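PDB 6A2A: sesquisabinene B synthase 2 from Santalum album, which probably converts farnesyl diphosphate into the sesquiterpene sesquisabinene B, with the help of divalent magnesium or manganese ions. Local coordinates for residues 229-234 with 240-245; 93-98 with 246-251. One frame throughout, in Å; residues are numbered along the deposited sequence.

Contact 1 of 2, residues 229-234 with 240-245; sequences DTYEEE and TLLRYA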
loop_
_atom_site.group_PDB
_atom_site.type_symbol
_atom_site.label_atom_id
_atom_site.label_comp_id
_atom_site.label_asym_id
_atom_site.label_seq_id
_atom_site.Cartn_x
_atom_site.Cartn_y
_atom_site.Cartn_z
ATOM N N ASP A 229 -14.079 30.973 -9.125
ATOM C CA ASP A 229 -15.405 31.573 -8.995
ATOM C C ASP A 229 -15.397 33.077 -9.013
ATOM O O ASP A 229 -16.237 33.689 -9.671
ATOM C CB ASP A 229 -16.096 31.097 -7.729
ATOM C CG ASP A 229 -16.479 29.661 -7.790
ATOM O OD1 ASP A 229 -16.396 29.034 -8.842
ATOM O OD2 ASP A 229 -16.781 29.166 -6.731
ATOM N N THR A 230 -14.458 33.704 -8.302
ATOM C CA THR A 230 -14.373 35.151 -8.260
ATOM C C THR A 230 -14.033 35.694 -9.651
ATOM O O THR A 230 -14.650 36.691 -10.099
ATOM C CB THR A 230 -13.354 35.585 -7.198
ATOM O OG1 THR A 230 -13.857 35.201 -5.912
ATOM C CG2 THR A 230 -13.096 37.079 -7.202
ATOM N N TYR A 231 -13.058 35.065 -10.318
ATOM C CA TYR A 231 -12.577 35.548 -11.618
ATOM C C TYR A 231 -13.705 35.575 -12.668
ATOM O O TYR A 231 -13.725 36.460 -13.554
ATOM C CB TYR A 231 -11.488 34.631 -12.161
ATOM C CG TYR A 231 -10.844 35.096 -13.434
ATOM C CD1 TYR A 231 -10.408 36.394 -13.586
ATOM C CD2 TYR A 231 -10.675 34.220 -14.480
ATOM C CE1 TYR A 231 -9.791 36.806 -14.753
ATOM C CE2 TYR A 231 -10.060 34.614 -15.653
ATOM C CZ TYR A 231 -9.643 35.917 -15.799
ATOM O OH TYR A 231 -9.042 36.291 -16.967
ATOM N N GLU A 232 -14.553 34.574 -12.619
ATOM C CA GLU A 232 -15.651 34.391 -13.593
ATOM C C GLU A 232 -16.576 35.605 -13.537
ATOM O O GLU A 232 -16.997 36.070 -14.602
ATOM C CB GLU A 232 -16.383 33.076 -13.363
ATOM C CG GLU A 232 -17.497 32.844 -14.377
ATOM C CD GLU A 232 -18.048 31.434 -14.466
ATOM O OE1 GLU A 232 -17.578 30.576 -13.745
ATOM O OE2 GLU A 232 -18.981 31.204 -15.260
ATOM N N GLU A 233 -16.766 36.151 -12.332
ATOM C CA GLU A 233 -17.651 37.306 -12.037
ATOM C C GLU A 233 -16.966 38.663 -12.286
ATOM O O GLU A 233 -17.620 39.692 -12.093
ATOM C CB GLU A 233 -18.105 37.262 -10.572
ATOM C CG GLU A 233 -18.868 36.006 -10.163
ATOM C CD GLU A 233 -18.701 35.523 -8.718
ATOM O OE1 GLU A 233 -18.193 36.293 -7.861
ATOM O OE2 GLU A 233 -19.079 34.356 -8.440
ATOM N N GLU A 234 -15.687 38.727 -12.682
ATOM C CA GLU A 234 -15.020 40.008 -12.839
ATOM C C GLU A 234 -15.270 40.547 -14.256
ATOM O O GLU A 234 -15.566 39.790 -15.159
ATOM C CB GLU A 234 -13.524 39.905 -12.552
ATOM C CG GLU A 234 -13.213 40.160 -11.087
ATOM C CD GLU A 234 -11.758 39.971 -10.709
ATOM O OE1 GLU A 234 -11.089 39.160 -11.356
ATOM O OE2 GLU A 234 -11.305 40.648 -9.751
ATOM N N THR A 240 -10.945 31.980 -22.264
ATOM C CA THR A 240 -10.023 30.879 -22.577
ATOM C C THR A 240 -9.204 30.523 -21.313
ATOM O O THR A 240 -8.995 29.369 -21.002
ATOM C CB THR A 240 -9.022 31.253 -23.674
ATOM O OG1 THR A 240 -9.681 31.594 -24.903
ATOM C CG2 THR A 240 -8.032 30.142 -23.939
ATOM N N LEU A 241 -8.688 31.543 -20.659
ATOM C CA LEU A 241 -7.904 31.330 -19.410
ATOM C C LEU A 241 -8.823 30.653 -18.382
ATOM O O LEU A 241 -8.432 29.659 -17.770
ATOM C CB LEU A 241 -7.348 32.660 -18.886
ATOM C CG LEU A 241 -6.575 32.561 -17.563
ATOM C CD1 LEU A 241 -5.420 31.571 -17.686
ATOM C CD2 LEU A 241 -6.064 33.895 -17.095
ATOM N N LEU A 242 -10.045 31.179 -18.222
ATOM C CA LEU A 242 -11.008 30.664 -17.271
ATOM C C LEU A 242 -11.300 29.207 -17.596
ATOM O O LEU A 242 -11.270 28.349 -16.694
ATOM C CB LEU A 242 -12.302 31.494 -17.253
ATOM C CG LEU A 242 -13.417 30.926 -16.371
ATOM C CD1 LEU A 242 -13.009 30.952 -14.892
ATOM C CD2 LEU A 242 -14.738 31.661 -16.562
ATOM N N ARG A 243 -11.588 28.918 -18.866
ATOM C CA ARG A 243 -11.892 27.578 -19.272
ATOM C C ARG A 243 -10.721 26.634 -18.950
ATOM O O ARG A 243 -10.945 25.513 -18.456
ATOM C CB ARG A 243 -12.215 27.549 -20.776
ATOM C CG ARG A 243 -13.618 28.054 -21.110
ATOM C CD ARG A 243 -13.825 28.258 -22.618
ATOM N NE ARG A 243 -13.694 27.015 -23.377
ATOM C CZ ARG A 243 -13.063 26.906 -24.545
ATOM N NH1 ARG A 243 -12.830 25.707 -25.061
ATOM N NH2 ARG A 243 -12.632 27.988 -25.171
ATOM N N TYR A 244 -9.497 27.040 -19.247
ATOM C CA TYR A 244 -8.317 26.228 -18.962
ATOM C C TYR A 244 -8.169 26.020 -17.434
ATOM O O TYR A 244 -7.833 24.911 -17.007
ATOM C CB TYR A 244 -7.032 26.848 -19.503
ATOM C CG TYR A 244 -5.812 25.998 -19.251
ATOM C CD1 TYR A 244 -5.723 24.701 -19.722
ATOM C CD2 TYR A 244 -4.784 26.463 -18.459
ATOM C CE1 TYR A 244 -4.646 23.886 -19.418
ATOM C CE2 TYR A 244 -3.679 25.669 -18.173
ATOM C CZ TYR A 244 -3.625 24.373 -18.631
ATOM O OH TYR A 244 -2.525 23.612 -18.400
ATOM N N ALA A 245 -8.429 27.054 -16.670
ATOM C CA ALA A 245 -8.321 27.017 -15.193
ATOM C C ALA A 245 -9.253 25.964 -14.592
ATOM O O ALA A 245 -8.837 25.166 -13.718
ATOM C CB ALA A 245 -8.598 28.379 -14.594
#
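Glu232 and Leu242 bring the two backbones to 7.0 Å, measured between their CA atoms, where the end of helix 220-232 meets the beginning of helix 239-270. The pair forms a helical hairpin, two consecutive helices joined by a short connection, within the all-helical fold of a plant terpene synthase. Leu242 and Tyr231 are the main pair in the packing, with Glu232 and Leu241 flanking them. Tyr231 holds its ring CG anti to the backbone N (chi1 -175°), which carries the ring across to the second helix. Leu242 slides past it in the opposite direction, and its CD1 reaches the ring edge near the ring plane, 4.0 Å from Tyr231 CD2. Leu241 crosses the tyrosine at about a right angle; its CD2 lies 3.8 Å from Tyr231 OH. That hydroxyl also hydrogen-bonds to the backbone N of Asn238, so the buried polar end of the ring is tied to the connection between the helices. The Asn238 side chain in turn takes a hydrogen bond from the Leu241 backbone N, through its OD1. Thr87 of helix 78-90 touches both Tyr231 and Leu241, so the hairpin rests on that helix as well. On the outer side, exposed Glu232 runs out extended and crosses Leu242 at about a right angle, giving its methylenes to the leucine while OE1 goes on to a salt bridge with Lys246. The closest approach here is Glu232 CG to Leu242 CD2, at 3.7 Å.

Contact 2 of 2, residues 93-98 with 246-251; sequences LKYQFE and KLDFNI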
loop_
_atom_site.group_PDB
_atom_site.type_symbol
_atom_site.label_atom_id
_atom_site.label_comp_id
_atom_site.label_asym_id
_atom_site.label_seq_id
_atom_site.Cartn_x
_atom_site.Cartn_y
_atom_site.Cartn_z
ATOM N N LEU A 93 -2.274 28.248 -11.665
ATOM C CA LEU A 93 -1.650 27.769 -12.874
ATOM C C LEU A 93 -0.201 28.121 -13.111
ATOM O O LEU A 93 0.345 27.716 -14.069
ATOM C CB LEU A 93 -2.457 28.238 -14.075
ATOM C CG LEU A 93 -3.913 27.844 -14.144
ATOM C CD1 LEU A 93 -4.639 28.659 -15.200
ATOM C CD2 LEU A 93 -4.057 26.374 -14.392
ATOM N N LYS A 94 0.399 28.874 -12.233
ATOM C CA LYS A 94 1.802 29.232 -12.456
ATOM C C LYS A 94 2.661 27.982 -12.713
ATOM O O LYS A 94 3.622 28.040 -13.494
ATOM C CB LYS A 94 2.354 30.070 -11.303
ATOM C CG LYS A 94 3.662 30.770 -11.629
ATOM C CD LYS A 94 4.052 31.908 -10.711
ATOM C CE LYS A 94 4.844 31.466 -9.503
ATOM N NZ LYS A 94 6.232 31.104 -9.887
ATOM N N TYR A 95 2.363 26.849 -12.055
ATOM C CA TYR A 95 3.212 25.639 -12.200
ATOM C C TYR A 95 3.190 25.120 -13.642
ATOM O O TYR A 95 4.138 24.413 -14.050
ATOM C CB TYR A 95 2.783 24.533 -11.225
ATOM C CG TYR A 95 1.573 23.750 -11.670
ATOM C CD1 TYR A 95 0.293 24.296 -11.655
ATOM C CD2 TYR A 95 1.700 22.469 -12.180
ATOM C CE1 TYR A 95 -0.796 23.586 -12.128
ATOM C CE2 TYR A 95 0.621 21.736 -12.595
ATOM C CZ TYR A 95 -0.627 22.312 -12.625
ATOM O OH TYR A 95 -1.664 21.560 -13.062
ATOM N N GLN A 96 2.148 25.452 -14.409
ATOM C CA GLN A 96 2.100 25.078 -15.830
ATOM C C GLN A 96 2.820 26.088 -16.746
ATOM O O GLN A 96 3.062 25.741 -17.902
ATOM C CB GLN A 96 0.652 24.946 -16.320
ATOM C CG GLN A 96 -0.160 23.796 -15.758
ATOM C CD GLN A 96 0.157 22.469 -16.396
ATOM O OE1 GLN A 96 1.248 22.286 -16.933
ATOM N NE2 GLN A 96 -0.743 21.514 -16.262
ATOM N N PHE A 97 3.201 27.258 -16.285
ATOM C CA PHE A 97 3.669 28.356 -17.165
ATOM C C PHE A 97 4.883 29.014 -16.532
ATOM O O PHE A 97 5.067 30.176 -16.674
ATOM C CB PHE A 97 2.531 29.357 -17.429
ATOM C CG PHE A 97 1.338 28.726 -18.087
ATOM C CD1 PHE A 97 1.398 28.259 -19.402
ATOM C CD2 PHE A 97 0.127 28.614 -17.421
ATOM C CE1 PHE A 97 0.314 27.640 -19.995
ATOM C CE2 PHE A 97 -0.961 28.012 -18.033
ATOM C CZ PHE A 97 -0.883 27.544 -19.325
ATOM N N GLU A 98 5.762 28.251 -15.864
ATOM C CA GLU A 98 6.785 28.879 -15.054
ATOM C C GLU A 98 7.756 29.701 -15.931
ATOM O O GLU A 98 8.125 30.817 -15.576
ATOM C CB GLU A 98 7.580 27.822 -14.284
ATOM C CG GLU A 98 6.784 27.138 -13.183
ATOM C CD GLU A 98 6.560 27.941 -11.916
ATOM O OE1 GLU A 98 6.961 29.126 -11.838
ATOM O OE2 GLU A 98 5.921 27.371 -10.985
ATOM N N LYS A 246 -10.470 25.881 -15.105
ATOM C CA LYS A 246 -11.429 24.889 -14.639
ATOM C C LYS A 246 -11.019 23.483 -15.072
ATOM O O LYS A 246 -11.163 22.507 -14.316
ATOM C CB LYS A 246 -12.832 25.215 -15.156
ATOM C CG LYS A 246 -13.397 26.533 -14.642
ATOM C CD LYS A 246 -14.816 26.777 -15.106
ATOM C CE LYS A 246 -15.397 28.033 -14.512
ATOM N NZ LYS A 246 -16.739 28.306 -15.079
ATOM N N LEU A 247 -10.515 23.340 -16.301
ATOM C CA LEU A 247 -10.165 22.043 -16.811
ATOM C C LEU A 247 -8.950 21.472 -16.057
ATOM O O LEU A 247 -8.932 20.290 -15.679
ATOM C CB LEU A 247 -9.863 22.224 -18.309
ATOM C CG LEU A 247 -10.046 21.041 -19.250
ATOM C CD1 LEU A 247 -11.413 20.406 -19.122
ATOM C CD2 LEU A 247 -9.853 21.511 -20.685
ATOM N N ASP A 248 -7.910 22.272 -15.954
ATOM C CA ASP A 248 -6.690 21.894 -15.247
ATOM C C ASP A 248 -7.024 21.612 -13.786
ATOM O O ASP A 248 -6.475 20.657 -13.230
ATOM C CB ASP A 248 -5.624 22.923 -15.354
ATOM C CG ASP A 248 -4.264 22.417 -14.877
ATOM O OD1 ASP A 248 -3.662 21.567 -15.575
ATOM O OD2 ASP A 248 -3.868 22.822 -13.750
ATOM N N PHE A 249 -7.920 22.394 -13.196
ATOM C CA PHE A 249 -8.333 22.126 -11.824
ATOM C C PHE A 249 -8.873 20.710 -11.707
ATOM O O PHE A 249 -8.421 19.931 -10.859
ATOM C CB PHE A 249 -9.384 23.103 -11.323
ATOM C CG PHE A 249 -9.528 23.034 -9.828
ATOM C CD1 PHE A 249 -10.351 22.093 -9.245
ATOM C CD2 PHE A 249 -8.748 23.829 -9.010
ATOM C CE1 PHE A 249 -10.407 21.968 -7.870
ATOM C CE2 PHE A 249 -8.841 23.723 -7.635
ATOM C CZ PHE A 249 -9.644 22.784 -7.076
ATOM N N ASN A 250 -9.823 20.352 -12.573
ATOM C CA ASN A 250 -10.405 19.030 -12.515
ATOM C C ASN A 250 -9.360 17.934 -12.784
ATOM O O ASN A 250 -9.454 16.844 -12.167
ATOM C CB ASN A 250 -11.600 18.898 -13.461
ATOM C CG ASN A 250 -12.832 19.640 -13.009
ATOM O OD1 ASN A 250 -12.886 20.234 -11.918
ATOM N ND2 ASN A 250 -13.839 19.638 -13.868
ATOM N N ILE A 251 -8.396 18.158 -13.671
ATOM C CA ILE A 251 -7.421 17.123 -13.973
ATOM C C ILE A 251 -6.530 16.896 -12.731
ATOM O O ILE A 251 -6.308 15.761 -12.328
ATOM C CB ILE A 251 -6.589 17.497 -15.207
ATOM C CG1 ILE A 251 -7.477 17.482 -16.456
ATOM C CG2 ILE A 251 -5.382 16.596 -15.348
ATOM C CD1 ILE A 251 -6.827 18.111 -17.680
#
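Asp248, buried on helix 239-270, turns its carboxylate toward the loop between helices 78-90 and 98-110, where Tyr95 and Gln96 each give it a hydrogen bond. The shorter is Tyr95 OH to Asp248 OD2, 2.6 Å, made to the syn lone pair; the oxygen lies at the edge of the phenol ring, and ring and carboxylate planes are 39° apart. Gln96 NE2 donates to the other oxygen, Asp248 OD1, at 3.0 Å. OD1 lies close to the Gln96 amide plane, while NE2 comes to it from above the carboxylate plane. Gln96 CG, placed anti to the carbonyl carbon (chi1 -68°), lies over one face of the Tyr95 ring, offset toward the rim; a bend at chi2 (-78°) then swings the amide so that NE2 reaches OD1. Its OE1 takes a hydrogen bond from Lys65 of helix 55-73.

The apolar share falls to Leu93, whose CD2 lies 3.9 Å from Asp248 CB and also borders OD2. The Tyr95 ring also packs edge-to-face with Phe294.

Neutral donors hold both carboxylate oxygens and so restrain its rotation; its burial is probably offset in part. The short phenol bond is consistent with a charged aspartate, and together the two bonds tie loop 93-98 to helix 239-270.

How the contacts relate
Helix 239-270 serves both contacts in consecutive segments, residues 240-245 in contact 1 and 246-251 in contact 2, and their centres are about 12 Å apart. Contact 1 closes a short connection and is nested inside the far longer loop that contact 2 closes. A salt bridge joins them directly, Glu232 OE1 to Lys246 NZ at 2.8 Å. On another side of the helix Tyr244, in the segment of contact 1, packs on the loop of contact 2: its CE2 lies 3.6 Å from Phe97 CZ and 3.9 Å from Leu93 CD2. Contact 1 is apolar, whereas contact 2 rests mainly on the two hydrogen bonds to Asp248. Both lie away from the magnesium-binding residues Asp316, Asp320, Glu394 and Asn460.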